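Local atomic coordinates of peroxisomal membrane protein LPX1 (Saccharomyces cerevisiae, PDB entry 2Y6U), a protein that hydrolyses acyl esters in the peroxisome, with acyl esterase, lipase and phospholipase A activity. Residues A137-I142 with L161-I166; R52-F57 with I132-A137; Q150-D155 with L165-P170. One frame throughout, in Å; residues are numbered along the deposited sequence. Where two conformers were deposited one is given.

All three contacts belong to the alpha/beta-hydrolase core and meet on one sheet, in which strands 51-58, 137-144 and 164-168 lie side by side and parallel. Contact 2 closes first along the chain, where the loop before strand 137-144 meets the start of strand 51-58. Contact 1 follows at Ala137, which both share, and its centre is about 9 Å from that of contact 2. Contact 3 packs helix 146-157 on strand 164-168, with its centre about 10 Å from the centre of contact 1 and about 18 Å from that of contact 2. Contacts 1 and 3 thus close the same beta-alpha-beta unit, which carries a GxSxG sequence that is probably the nucleophile elbow of this lipase.

Contact 1 of 3, residues A137-I142 with L161-I166; sequences ALNVVI and LFHLLI
Val141 stands over the ring of Phe162, its CB 3.6 Å from the ring centroid and almost straight above it, a CH-pi contact. Leu161 CD2 rests on the opposite face of the same ring, nearer its rim, so the phenyl group is clamped between two aliphatic side chains. Val141 CG1 takes the crowded position between backbone N and carbonyl carbon (chi1 57°) and reaches Leu165 CG at 3.7 Å. A beta-branched valine suits this place, as it serves ring and leucine together. Beneath this buried packing, parallel strand pairing runs through Val141 N to Leu164 O (3.0 Å) and Ile166 N to Val141 O (2.9 Å).

Toward Ala137 and Leu138 the contact is partly exposed and the regular ladder gives way to a mix of main-chain and side-chain bonds. Asn139 N points to His163 ND1 at 2.9 Å, nearly straight (171°) and close to the imidazole plane, while Leu138 CD2 lies over the centre of one ring face. Asn139 O accepts from His163 N at 2.8 Å, and Asn139 ND2 gives a hydrogen to Leu161 O at 3.1 Å. Its OD1 is taken by Asn54 on strand 51-58. An alanine in place of His163 would probably leave Asn139 N without its acceptor and Leu138 CD2 without the ring face it rests on.

In this beta-alpha-beta unit the imidazole stands in for a backbone carbonyl where regular pairing gives out. Because ND1 accepts, the histidine is likely to be neutral, with its proton on NE2.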
ATOM      1  N   ALA A 137       9.362  19.196   3.705  1.00 49.66           N
ATOM      2  CA  ALA A 137      10.234  18.204   3.147  1.00 45.87           C
ATOM      3  C   ALA A 137       9.884  18.059   1.663  1.00 43.58           C
ATOM      4  O   ALA A 137       8.736  18.330   1.241  1.00 42.72           O
ATOM      5  CB  ALA A 137      10.009  16.913   3.848  1.00 45.01           C
ATOM      6  N   LEU A 138      10.878  17.670   0.897  1.00 32.62           N
ATOM      7  CA  LEU A 138      10.661  17.156  -0.431  1.00 32.74           C
ATOM      8  C   LEU A 138      11.431  15.839  -0.529  1.00 28.49           C
ATOM      9  O   LEU A 138      12.560  15.758  -0.141  1.00 29.60           O
ATOM     10  CB  LEU A 138      11.181  18.105  -1.500  1.00 35.25           C
ATOM     11  CG  LEU A 138      10.354  19.418  -1.681  1.00 40.85           C
ATOM     12  CD1 LEU A 138      11.027  20.432  -2.662  1.00 42.10           C
ATOM     13  CD2 LEU A 138       8.819  19.171  -2.130  1.00 38.44           C
ATOM     14  N   ASN A 139      10.732  14.828  -1.025  1.00 26.59           N
ATOM     15  CA  ASN A 139      11.274  13.515  -1.011  1.00 24.81           C
ATOM     16  C   ASN A 139      11.487  13.052  -2.418  1.00 22.99           C
ATOM     17  O   ASN A 139      10.572  13.180  -3.256  1.00 23.98           O
ATOM     18  CB  ASN A 139      10.264  12.612  -0.350  1.00 23.11           C
ATOM     19  CG  ASN A 139       9.959  12.986   1.142  1.00 26.64           C
ATOM     20  OD1 ASN A 139      10.845  13.397   1.888  1.00 28.25           O
ATOM     21  ND2 ASN A 139       8.651  12.975   1.499  1.00 28.58           N
ATOM     22  N   VAL A 140      12.616  12.428  -2.644  1.00 23.45           N
ATOM     23  CA  VAL A 140      13.022  12.008  -3.986  1.00 22.57           C
ATOM     24  C   VAL A 140      13.396  10.534  -3.936  1.00 23.26           C
ATOM     25  O   VAL A 140      14.052  10.117  -2.988  1.00 23.36           O
ATOM     26  CB  VAL A 140      14.272  12.752  -4.418  1.00 24.54           C
ATOM     27  CG1 VAL A 140      14.726  12.276  -5.914  1.00 22.80           C
ATOM     28  CG2 VAL A 140      14.108  14.268  -4.249  1.00 28.75           C
ATOM     29  N   VAL A 141      12.876   9.735  -4.863  1.00 22.40           N
ATOM     30  CA  VAL A 141      13.253   8.305  -4.950  1.00 21.89           C
ATOM     31  C   VAL A 141      14.038   8.127  -6.210  1.00 22.46           C
ATOM     32  O   VAL A 141      13.669   8.672  -7.226  1.00 23.41           O
ATOM     33  CB  VAL A 141      12.030   7.352  -4.891  1.00 22.33           C
ATOM     34  CG1 VAL A 141      11.008   7.664  -6.008  1.00 21.91           C
ATOM     35  CG2 VAL A 141      12.471   5.815  -4.876  1.00 20.78           C
ATOM     36  N   ILE A 142      15.157   7.440  -6.084  1.00 21.29           N
ATOM     37  CA  ILE A 142      16.072   7.207  -7.150  0.70 21.04           C
ATOM     38  C   ILE A 142      16.256   5.685  -7.240  1.00 22.20           C
ATOM     39  O   ILE A 142      16.655   5.005  -6.275  1.00 23.37           O
ATOM     40  CB  ILE A 142      17.451   7.893  -6.968  0.70 22.98           C
ATOM     41  CG1 ILE A 142      17.320   9.383  -6.625  0.70 23.16           C
ATOM     42  CG2 ILE A 142      18.381   7.566  -8.215  0.70 23.28           C
ATOM     43  CD1 ILE A 142      17.268   9.688  -5.121  0.70 19.89           C
ATOM     44  N   LEU A 161       3.933  10.419  -1.049  1.00 23.20           N
ATOM     45  CA  LEU A 161       5.229  10.395  -0.431  1.00 24.81           C
ATOM     46  C   LEU A 161       6.303  11.058  -1.317  1.00 25.16           C
ATOM     47  O   LEU A 161       6.957  11.944  -0.820  1.00 26.70           O
ATOM     48  CB  LEU A 161       5.682   9.005  -0.075  1.00 22.57           C
ATOM     49  CG  LEU A 161       7.033   8.758   0.693  1.00 25.18           C
ATOM     50  CD1 LEU A 161       6.959   9.407   2.030  1.00 24.47           C
ATOM     51  CD2 LEU A 161       7.321   7.193   0.719  1.00 24.54           C
ATOM     52  N   PHE A 162       6.591  10.538  -2.487  1.00 23.98           N
ATOM     53  CA  PHE A 162       7.704  11.070  -3.278  1.00 24.29           C
ATOM     54  C   PHE A 162       7.229  12.203  -4.209  1.00 25.72           C
ATOM     55  O   PHE A 162       6.272  12.034  -4.945  1.00 27.96           O
ATOM     56  CB  PHE A 162       8.445   9.932  -4.016  1.00 24.03           C
ATOM     57  CG  PHE A 162       9.069   8.966  -3.105  1.00 23.01           C
ATOM     58  CD1 PHE A 162      10.134   9.294  -2.334  1.00 21.07           C
ATOM     59  CD2 PHE A 162       8.656   7.643  -3.110  1.00 22.19           C
ATOM     60  CE1 PHE A 162      10.678   8.372  -1.440  1.00 24.98           C
ATOM     61  CE2 PHE A 162       9.239   6.708  -2.242  1.00 24.61           C
ATOM     62  CZ  PHE A 162      10.240   7.081  -1.431  1.00 24.79           C
ATOM     63  N   HIS A 163       7.956  13.286  -4.243  1.00 25.13           N
ATOM     64  CA  HIS A 163       7.624  14.393  -5.099  1.00 26.89           C
ATOM     65  C   HIS A 163       8.327  14.302  -6.462  1.00 26.20           C
ATOM     66  O   HIS A 163       7.917  14.961  -7.378  1.00 27.68           O
ATOM     67  CB  HIS A 163       8.074  15.673  -4.394  1.00 29.89           C
ATOM     68  CG  HIS A 163       7.427  15.863  -3.065  1.00 31.85           C
ATOM     69  ND1 HIS A 163       8.024  15.438  -1.891  1.00 28.99           N
ATOM     70  CD2 HIS A 163       6.192  16.343  -2.721  1.00 39.03           C
ATOM     71  CE1 HIS A 163       7.196  15.687  -0.871  1.00 37.43           C
ATOM     72  NE2 HIS A 163       6.074  16.224  -1.346  1.00 36.82           N
ATOM     73  N   LEU A 164       9.445  13.620  -6.506  1.00 24.44           N
ATOM     74  CA  LEU A 164      10.302  13.518  -7.710  1.00 23.67           C
ATOM     75  C   LEU A 164      10.808  12.071  -7.799  1.00 23.20           C
ATOM     76  O   LEU A 164      11.270  11.487  -6.773  1.00 23.83           O
ATOM     77  CB  LEU A 164      11.472  14.483  -7.563  1.00 24.02           C
ATOM     78  CG  LEU A 164      12.529  14.407  -8.669  1.00 26.16           C
ATOM     79  CD1 LEU A 164      11.868  14.868 -10.023  1.00 24.18           C
ATOM     80  CD2 LEU A 164      13.709  15.328  -8.306  1.00 22.87           C
ATOM     81  N   LEU A 165      10.691  11.460  -8.980  1.00 22.30           N
ATOM     82  CA  LEU A 165      11.168  10.090  -9.261  1.00 21.99           C
ATOM     83  C   LEU A 165      12.296  10.206 -10.237  1.00 22.70           C
ATOM     84  O   LEU A 165      12.190  10.968 -11.245  1.00 25.09           O
ATOM     85  CB  LEU A 165      10.059   9.257  -9.887  1.00 23.13           C
ATOM     86  CG  LEU A 165       9.042   8.644  -8.931  1.00 25.80           C
ATOM     87  CD1 LEU A 165       8.209   9.622  -8.070  1.00 26.02           C
ATOM     88  CD2 LEU A 165       8.198   7.682  -9.800  1.00 24.21           C
ATOM     89  N   ILE A 166      13.395   9.511  -9.983  1.00 22.40           N
ATOM     90  CA  ILE A 166      14.514   9.467 -10.882  1.00 22.93           C
ATOM     91  C   ILE A 166      14.779   7.970 -11.144  1.00 24.12           C
ATOM     92  O   ILE A 166      15.113   7.192 -10.238  1.00 24.71           O
ATOM     93  CB  ILE A 166      15.776  10.123 -10.317  1.00 24.29           C
ATOM     94  CG1 ILE A 166      15.474  11.588  -9.908  1.00 24.67           C
ATOM     95  CG2 ILE A 166      16.922   9.985 -11.386  1.00 24.57           C
ATOM     96  CD1 ILE A 166      16.673  12.364  -9.366  1.00 24.34           C
TER

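Contact 2 of 3, residues R52-F57 with I132-A137; sequences RLNLVF and IDSHPA
Arg52 N donates to Pro136 O at 2.9 Å, and this bond opens the parallel pairing of strands 51-58 and 137-144 in the central sheet of the alpha/beta-hydrolase fold. Arg52 O in turn probably takes the N-H of Leu138, which completes the bridge between Arg52 and Ala137, and Ala137 CA adds a CA-H...O contact to the same oxygen at 3.2 Å. The proline, preceded by a cis peptide bond, has no N-H to give, yet its carbonyl serves the strand.

The long arginine side chain bends at chi2 (86°) and again at chi3 (132°) and follows the loop backbone back toward Asp133. There NH2 comes near Asp133 O, although the modelled separation is too short to be trusted in detail. His135 O sits over the centre of one guanidinium face, 3.0 Å above the plane, and makes no hydrogen bond with NH1 or NH2; its partial negative charge probably suits the cation all the same. Asp87 on strand 84-92 also touches this side chain.

Further along, a water bridges Asn54 and Ser134: it donates to Asn54 OD1 at 2.6 Å and accepts from Ser134 OG at 2.6 Å. The hydroxyl of Ser134 thus joins the loop to the strand through the water. The other end of the asparagine amide is spoken for as well, because ND2 donates to Asn139 OD1. Ser134 O is buried with no partner in the model.

Packing is slight here: Pro136 CD lies 3.8 Å from Arg52 NH1, and Ala137 CB touches Asn54 ND2 at 3.8 Å.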
ATOM      1  N   ARG A  52      13.835  20.601   3.660  1.00 43.43           N
ATOM      2  CA  ARG A  52      14.579  19.432   3.853  1.00 42.26           C
ATOM      3  C   ARG A  52      14.407  18.525   2.602  1.00 40.41           C
ATOM      4  O   ARG A  52      13.287  18.193   2.235  1.00 41.74           O
ATOM      5  CB  ARG A  52      14.008  18.641   5.026  1.00 43.51           C
ATOM      6  CG  ARG A  52      14.538  18.914   6.422  1.00 52.07           C
ATOM      7  CD  ARG A  52      13.838  20.017   7.038  1.00 60.11           C
ATOM      8  NE  ARG A  52      13.384  19.744   8.413  1.00 67.83           N
ATOM      9  CZ  ARG A  52      12.978  20.694   9.275  1.00 71.85           C
ATOM     10  NH1 ARG A  52      12.994  21.995   8.935  1.00 75.18           N
ATOM     11  NH2 ARG A  52      12.553  20.339  10.496  1.00 73.85           N
ATOM     12  N   LEU A  53      15.513  18.049   2.043  1.00 37.30           N
ATOM     13  CA  LEU A  53      15.442  17.067   0.958  0.70 34.14           C
ATOM     14  C   LEU A  53      15.787  15.727   1.523  1.00 31.64           C
ATOM     15  O   LEU A  53      16.798  15.544   2.209  1.00 31.05           O
ATOM     16  CB  LEU A  53      16.384  17.363  -0.212  0.70 34.85           C
ATOM     17  CG  LEU A  53      16.154  18.644  -1.013  0.70 38.81           C
ATOM     18  CD1 LEU A  53      17.335  18.884  -1.932  0.70 35.27           C
ATOM     19  CD2 LEU A  53      14.876  18.569  -1.835  0.70 44.29           C
ATOM     20  N   ASN A  54      14.918  14.772   1.253  1.00 28.02           N
ATOM     21  CA  ASN A  54      15.157  13.407   1.641  1.00 27.24           C
ATOM     22  C   ASN A  54      15.267  12.553   0.361  1.00 27.54           C
ATOM     23  O   ASN A  54      14.438  12.696  -0.535  1.00 28.13           O
ATOM     24  CB  ASN A  54      13.984  12.864   2.497  1.00 27.57           C
ATOM     25  CG  ASN A  54      13.788  13.651   3.767  1.00 31.20           C
ATOM     26  OD1 ASN A  54      14.771  13.849   4.471  1.00 29.51           O
ATOM     27  ND2 ASN A  54      12.597  14.201   4.008  1.00 28.46           N
ATOM     28  N   LEU A  55      16.252  11.705   0.318  1.00 23.13           N
ATOM     29  CA  LEU A  55      16.526  10.869  -0.815  1.00 24.37           C
ATOM     30  C   LEU A  55      16.503   9.433  -0.475  1.00 25.47           C
ATOM     31  O   LEU A  55      17.092   9.030   0.520  1.00 26.64           O
ATOM     32  CB  LEU A  55      17.904  11.225  -1.389  1.00 27.04           C
ATOM     33  CG  LEU A  55      18.073  12.433  -2.258  1.00 32.46           C
ATOM     34  CD1 LEU A  55      17.429  13.660  -1.886  1.00 34.31           C
ATOM     35  CD2 LEU A  55      19.646  12.712  -2.531  1.00 33.23           C
ATOM     36  N   VAL A  56      15.868   8.626  -1.325  1.00 23.14           N
ATOM     37  CA  VAL A  56      15.757   7.214  -1.070  1.00 22.96           C
ATOM     38  C   VAL A  56      16.278   6.471  -2.315  1.00 22.82           C
ATOM     39  O   VAL A  56      15.824   6.733  -3.373  1.00 21.62           O
ATOM     40  CB  VAL A  56      14.318   6.783  -0.802  1.00 22.54           C
ATOM     41  CG1 VAL A  56      14.248   5.250  -0.598  1.00 23.07           C
ATOM     42  CG2 VAL A  56      13.744   7.578   0.452  1.00 19.87           C
ATOM     43  N   PHE A  57      17.311   5.656  -2.156  1.00 21.52           N
ATOM     44  CA  PHE A  57      17.956   5.030  -3.329  1.00 23.18           C
ATOM     45  C   PHE A  57      17.705   3.516  -3.291  1.00 21.98           C
ATOM     46  O   PHE A  57      17.910   2.882  -2.259  1.00 22.39           O
ATOM     47  CB  PHE A  57      19.475   5.180  -3.284  1.00 24.32           C
ATOM     48  CG  PHE A  57      19.982   6.544  -3.644  1.00 25.82           C
ATOM     49  CD1 PHE A  57      20.092   7.541  -2.669  1.00 23.37           C
ATOM     50  CD2 PHE A  57      20.351   6.838  -4.949  1.00 24.85           C
ATOM     51  CE1 PHE A  57      20.581   8.799  -3.011  1.00 29.70           C
ATOM     52  CE2 PHE A  57      20.858   8.084  -5.283  1.00 24.94           C
ATOM     53  CZ  PHE A  57      20.953   9.068  -4.300  1.00 27.36           C
ATOM     54  N   ILE A 132       7.271  14.855  12.439  1.00 52.86           N
ATOM     55  CA  ILE A 132       6.861  16.247  12.365  1.00 61.33           C
ATOM     56  C   ILE A 132       8.130  17.122  12.198  1.00 65.41           C
ATOM     57  O   ILE A 132       8.089  18.255  11.704  1.00 66.76           O
ATOM     58  CB  ILE A 132       6.034  16.507  13.628  1.00 64.19           C
ATOM     59  CG1 ILE A 132       4.791  15.572  13.596  1.00 63.69           C
ATOM     60  CG2 ILE A 132       5.698  17.977  13.831  1.00 69.76           C
ATOM     61  CD1 ILE A 132       5.159  14.041  13.674  1.00 62.13           C
ATOM     62  N   ASP A 133       9.273  16.496  12.501  1.00 68.30           N
ATOM     63  CA  ASP A 133      10.561  17.138  12.305  0.50 69.78           C
ATOM     64  C   ASP A 133      10.891  17.338  10.808  1.00 68.57           C
ATOM     65  O   ASP A 133      11.130  18.511  10.405  1.00 70.53           O
ATOM     66  CB  ASP A 133      11.668  16.381  13.069  0.50 69.67           C
ATOM     67  CG  ASP A 133      11.524  16.512  14.593  0.50 72.71           C
ATOM     68  OD1 ASP A 133      11.141  17.601  15.089  0.50 73.30           O
ATOM     69  OD2 ASP A 133      11.796  15.508  15.291  0.50 74.65           O
ATOM     70  N   SER A 134      10.862  16.245  10.011  1.00 66.56           N
ATOM     71  CA  SER A 134      11.148  16.231   8.540  1.00 64.87           C
ATOM     72  C   SER A 134      10.480  17.412   7.714  1.00 66.97           C
ATOM     73  O   SER A 134      10.928  17.689   6.602  1.00 69.19           O
ATOM     74  CB  SER A 134      10.834  14.824   7.901  1.00 63.23           C
ATOM     75  OG  SER A 134      11.886  13.793   7.989  1.00 59.29           O
ATOM     76  N   HIS A 135       9.484  18.130   8.266  1.00 67.93           N
ATOM     77  CA  HIS A 135       8.743  19.221   7.576  1.00 68.51           C
ATOM     78  C   HIS A 135       9.441  20.626   7.585  1.00 67.77           C
ATOM     79  O   HIS A 135       9.930  21.057   8.633  1.00 71.30           O
ATOM     80  CB  HIS A 135       7.346  19.358   8.248  1.00 72.10           C
ATOM     81  CG  HIS A 135       6.424  20.336   7.569  1.00 75.54           C
ATOM     82  ND1 HIS A 135       5.732  20.025   6.414  1.00 77.15           N
ATOM     83  CD2 HIS A 135       6.082  21.613   7.882  1.00 83.84           C
ATOM     84  CE1 HIS A 135       5.020  21.075   6.033  1.00 82.37           C
ATOM     85  NE2 HIS A 135       5.207  22.052   6.912  1.00 85.78           N
ATOM     86  N   PRO A 136       9.430  21.367   6.459  1.00 63.66           N
ATOM     87  CA  PRO A 136       8.885  21.100   5.127  1.00 60.57           C
ATOM     88  C   PRO A 136       9.854  20.279   4.300  1.00 54.85           C
ATOM     89  O   PRO A 136      11.022  20.673   4.185  1.00 53.20           O
ATOM     90  CB  PRO A 136       8.800  22.480   4.495  1.00 62.72           C
ATOM     91  CG  PRO A 136       9.859  23.259   5.139  1.00 66.28           C
ATOM     92  CD  PRO A 136      10.118  22.664   6.500  1.00 66.79           C
ATOM     93  N   ALA A 137       9.362  19.196   3.705  1.00 49.66           N
ATOM     94  CA  ALA A 137      10.234  18.204   3.147  1.00 45.87           C
ATOM     95  C   ALA A 137       9.884  18.059   1.663  1.00 43.58           C
ATOM     96  O   ALA A 137       8.736  18.330   1.241  1.00 42.72           O
ATOM     97  CB  ALA A 137      10.009  16.913   3.848  1.00 45.01           C
TER
HETATM   98  O   HOH W   1      14.141  14.413   6.963  1.00 43.98           O

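Contact 3 of 3, residues Q150-D155 with L165-P170; sequences QALACD and LILIEP
Leu152 meets both Leu165 and Leu167 at about a right angle, so the helix leucine lies across the two strand side chains. Its CG stands anti to the carbonyl carbon (chi1 -68°), which brings CG to 3.9 Å from Leu167 CD1. From there the two methyls divide the work. CD1 stays with Leu167 CD1, also at 3.9 Å, while CD2 reaches Leu165 CD2 at 3.9 Å and lies close to Leu167 CD1 as well.

Leu167 presents its own branches to different residues. CD1 is given to Leu152, and CD2 runs to Ala151 CB at 3.6 Å. Ala151 turns its CB toward the strand, and its small size lets the helix backbone come near the sheet, with Ala151 CA only 6.7 Å from Leu165 CA. A branched leucine fits a place on the strand where one methyl must meet an alanine and the other a leucine. Leu165 CD2 also lies 3.9 Å from the carbonyl oxygen of Ala151. No hydrogen bond crosses the contact; its cohesion is apolar.

The helix segment and strand 165-168 run in nearly opposite directions, 153° apart, with axes 8.9 Å from each other at closest approach. That is the geometry of a beta-alpha-beta crossover, in which helix 146-157 returns over the sheet to start strand 164-168. Strand 137-144 lies beside that strand, and its Val141 also touches Ala151. Strand 286-292 flanks it on the other side, and its Ile288 bonds to Leu165 and Leu167 through the backbone, while helix 114-125 packs on Ala153 and Cys154.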
ATOM      1  N   GLN A 150      10.451  -0.316  -8.856  1.00 20.82           N
ATOM      2  CA  GLN A 150       9.947  -0.131  -7.488  1.00 19.65           C
ATOM      3  C   GLN A 150       9.652   1.295  -7.108  1.00 19.07           C
ATOM      4  O   GLN A 150       8.681   1.527  -6.444  1.00 19.90           O
ATOM      5  CB  GLN A 150      10.856  -0.814  -6.482  1.00 21.09           C
ATOM      6  CG  GLN A 150      10.861  -2.328  -6.683  1.00 19.39           C
ATOM      7  CD  GLN A 150      11.841  -3.018  -5.773  1.00 22.37           C
ATOM      8  OE1 GLN A 150      12.974  -2.558  -5.613  1.00 23.59           O
ATOM      9  NE2 GLN A 150      11.447  -4.144  -5.223  1.00 20.46           N
ATOM     10  N   ALA A 151      10.412   2.231  -7.668  1.00 19.79           N
ATOM     11  CA  ALA A 151      10.121   3.666  -7.494  1.00 21.27           C
ATOM     12  C   ALA A 151       8.725   3.999  -8.009  1.00 21.22           C
ATOM     13  O   ALA A 151       7.973   4.688  -7.367  1.00 20.15           O
ATOM     14  CB  ALA A 151      11.190   4.545  -8.184  1.00 20.57           C
ATOM     15  N   LEU A 152       8.444   3.585  -9.247  1.00 20.12           N
ATOM     16  CA  LEU A 152       7.112   3.728  -9.823  1.00 21.41           C
ATOM     17  C   LEU A 152       6.004   3.064  -8.996  1.00 20.06           C
ATOM     18  O   LEU A 152       4.974   3.677  -8.699  1.00 20.08           O
ATOM     19  CB  LEU A 152       7.090   3.166 -11.262  1.00 18.91           C
ATOM     20  CG  LEU A 152       7.872   3.915 -12.299  1.00 23.46           C
ATOM     21  CD1 LEU A 152       8.114   3.058 -13.608  1.00 21.07           C
ATOM     22  CD2 LEU A 152       7.130   5.263 -12.628  1.00 22.27           C
ATOM     23  N   ALA A 153       6.266   1.833  -8.543  1.00 19.43           N
ATOM     24  CA  ALA A 153       5.280   1.122  -7.760  1.00 21.02           C
ATOM     25  C   ALA A 153       5.027   1.775  -6.414  1.00 20.52           C
ATOM     26  O   ALA A 153       3.898   1.790  -5.956  1.00 20.32           O
ATOM     27  CB  ALA A 153       5.677  -0.381  -7.574  1.00 19.39           C
ATOM     28  N   CYS A 154       6.078   2.347  -5.821  1.00 19.82           N
ATOM     29  CA  CYS A 154       5.899   3.143  -4.614  1.00 21.23           C
ATOM     30  C   CYS A 154       4.898   4.231  -4.804  1.00 19.49           C
ATOM     31  O   CYS A 154       3.996   4.406  -3.956  1.00 19.44           O
ATOM     32  CB  CYS A 154       7.214   3.809  -4.158  1.00 20.85           C
ATOM     33  SG  CYS A 154       8.336   2.571  -3.336  1.00 23.85           S
ATOM     34  N   ASP A 155       5.015   4.964  -5.867  1.00 19.45           N
ATOM     35  CA  ASP A 155       4.061   6.079  -6.097  1.00 20.58           C
ATOM     36  C   ASP A 155       2.671   5.577  -6.345  1.00 22.99           C
ATOM     37  O   ASP A 155       1.676   6.183  -5.860  1.00 22.14           O
ATOM     38  CB  ASP A 155       4.530   6.988  -7.221  1.00 22.80           C
ATOM     39  CG  ASP A 155       3.706   8.293  -7.290  1.00 23.56           C
ATOM     40  OD1 ASP A 155       3.930   9.115  -6.366  1.00 26.02           O
ATOM     41  OD2 ASP A 155       2.788   8.398  -8.150  1.00 26.09           O
ATOM     42  N   LEU A 165      10.691  11.460  -8.980  1.00 22.30           N
ATOM     43  CA  LEU A 165      11.168  10.090  -9.261  1.00 21.99           C
ATOM     44  C   LEU A 165      12.296  10.206 -10.237  1.00 22.70           C
ATOM     45  O   LEU A 165      12.190  10.968 -11.245  1.00 25.09           O
ATOM     46  CB  LEU A 165      10.059   9.257  -9.887  1.00 23.13           C
ATOM     47  CG  LEU A 165       9.042   8.644  -8.931  1.00 25.80           C
ATOM     48  CD1 LEU A 165       8.209   9.622  -8.070  1.00 26.02           C
ATOM     49  CD2 LEU A 165       8.198   7.682  -9.800  1.00 24.21           C
ATOM     50  N   ILE A 166      13.395   9.511  -9.983  1.00 22.40           N
ATOM     51  CA  ILE A 166      14.514   9.467 -10.882  1.00 22.93           C
ATOM     52  C   ILE A 166      14.779   7.970 -11.144  1.00 24.12           C
ATOM     53  O   ILE A 166      15.113   7.192 -10.238  1.00 24.71           O
ATOM     54  CB  ILE A 166      15.776  10.123 -10.317  1.00 24.29           C
ATOM     55  CG1 ILE A 166      15.474  11.588  -9.908  1.00 24.67           C
ATOM     56  CG2 ILE A 166      16.922   9.985 -11.386  1.00 24.57           C
ATOM     57  CD1 ILE A 166      16.673  12.364  -9.366  1.00 24.34           C
ATOM     58  N   LEU A 167      14.533   7.550 -12.360  1.00 23.66           N
ATOM     59  CA  LEU A 167      14.623   6.171 -12.748  1.00 23.51           C
ATOM     60  C   LEU A 167      15.827   5.993 -13.632  1.00 24.85           C
ATOM     61  O   LEU A 167      15.910   6.605 -14.719  1.00 25.79           O
ATOM     62  CB  LEU A 167      13.327   5.807 -13.517  1.00 23.07           C
ATOM     63  CG  LEU A 167      11.990   6.239 -12.944  1.00 22.36           C
ATOM     64  CD1 LEU A 167      10.847   5.804 -13.890  1.00 22.33           C
ATOM     65  CD2 LEU A 167      11.756   5.681 -11.539  1.00 21.11           C
ATOM     66  N   ILE A 168      16.773   5.149 -13.226  1.00 23.62           N
ATOM     67  CA  ILE A 168      17.980   4.958 -14.006  1.00 24.92           C
ATOM     68  C   ILE A 168      17.809   3.563 -14.610  1.00 25.21           C
ATOM     69  O   ILE A 168      17.804   2.552 -13.903  1.00 25.19           O
ATOM     70  CB  ILE A 168      19.225   5.025 -13.163  1.00 24.42           C
ATOM     71  CG1 ILE A 168      19.323   6.372 -12.372  1.00 27.82           C
ATOM     72  CG2 ILE A 168      20.500   4.776 -14.083  1.00 24.62           C
ATOM     73  CD1 ILE A 168      20.280   6.264 -11.128  1.00 26.54           C
ATOM     74  N   GLU A 169      17.691   3.475 -15.910  1.00 25.77           N
ATOM     75  CA  GLU A 169      17.510   2.203 -16.574  1.00 25.50           C
ATOM     76  C   GLU A 169      16.465   1.285 -15.952  1.00 25.09           C
ATOM     77  O   GLU A 169      16.745   0.093 -15.618  1.00 24.95           O
ATOM     78  CB  GLU A 169      18.846   1.475 -16.614  1.00 27.79           C
ATOM     79  CG  GLU A 169      19.828   2.052 -17.586  1.00 28.63           C
ATOM     80  CD  GLU A 169      19.500   1.611 -19.094  1.00 34.82           C
ATOM     81  OE1 GLU A 169      19.182   0.442 -19.297  1.00 32.88           O
ATOM     82  OE2 GLU A 169      19.644   2.413 -20.022  1.00 32.14           O
ATOM     83  N   PRO A 170      15.261   1.824 -15.693  1.00 23.44           N
ATOM     84  CA  PRO A 170      14.242   1.034 -15.092  1.00 23.21           C
ATOM     85  C   PRO A 170      13.910  -0.182 -15.998  1.00 24.71           C
ATOM     86  O   PRO A 170      13.874  -0.052 -17.224  1.00 26.64           O
ATOM     87  CB  PRO A 170      13.037   1.972 -15.001  1.00 22.27           C
ATOM     88  CG  PRO A 170      13.250   2.937 -16.085  1.00 22.75           C
ATOM     89  CD  PRO A 170      14.776   3.116 -16.154  1.00 25.97           C
TER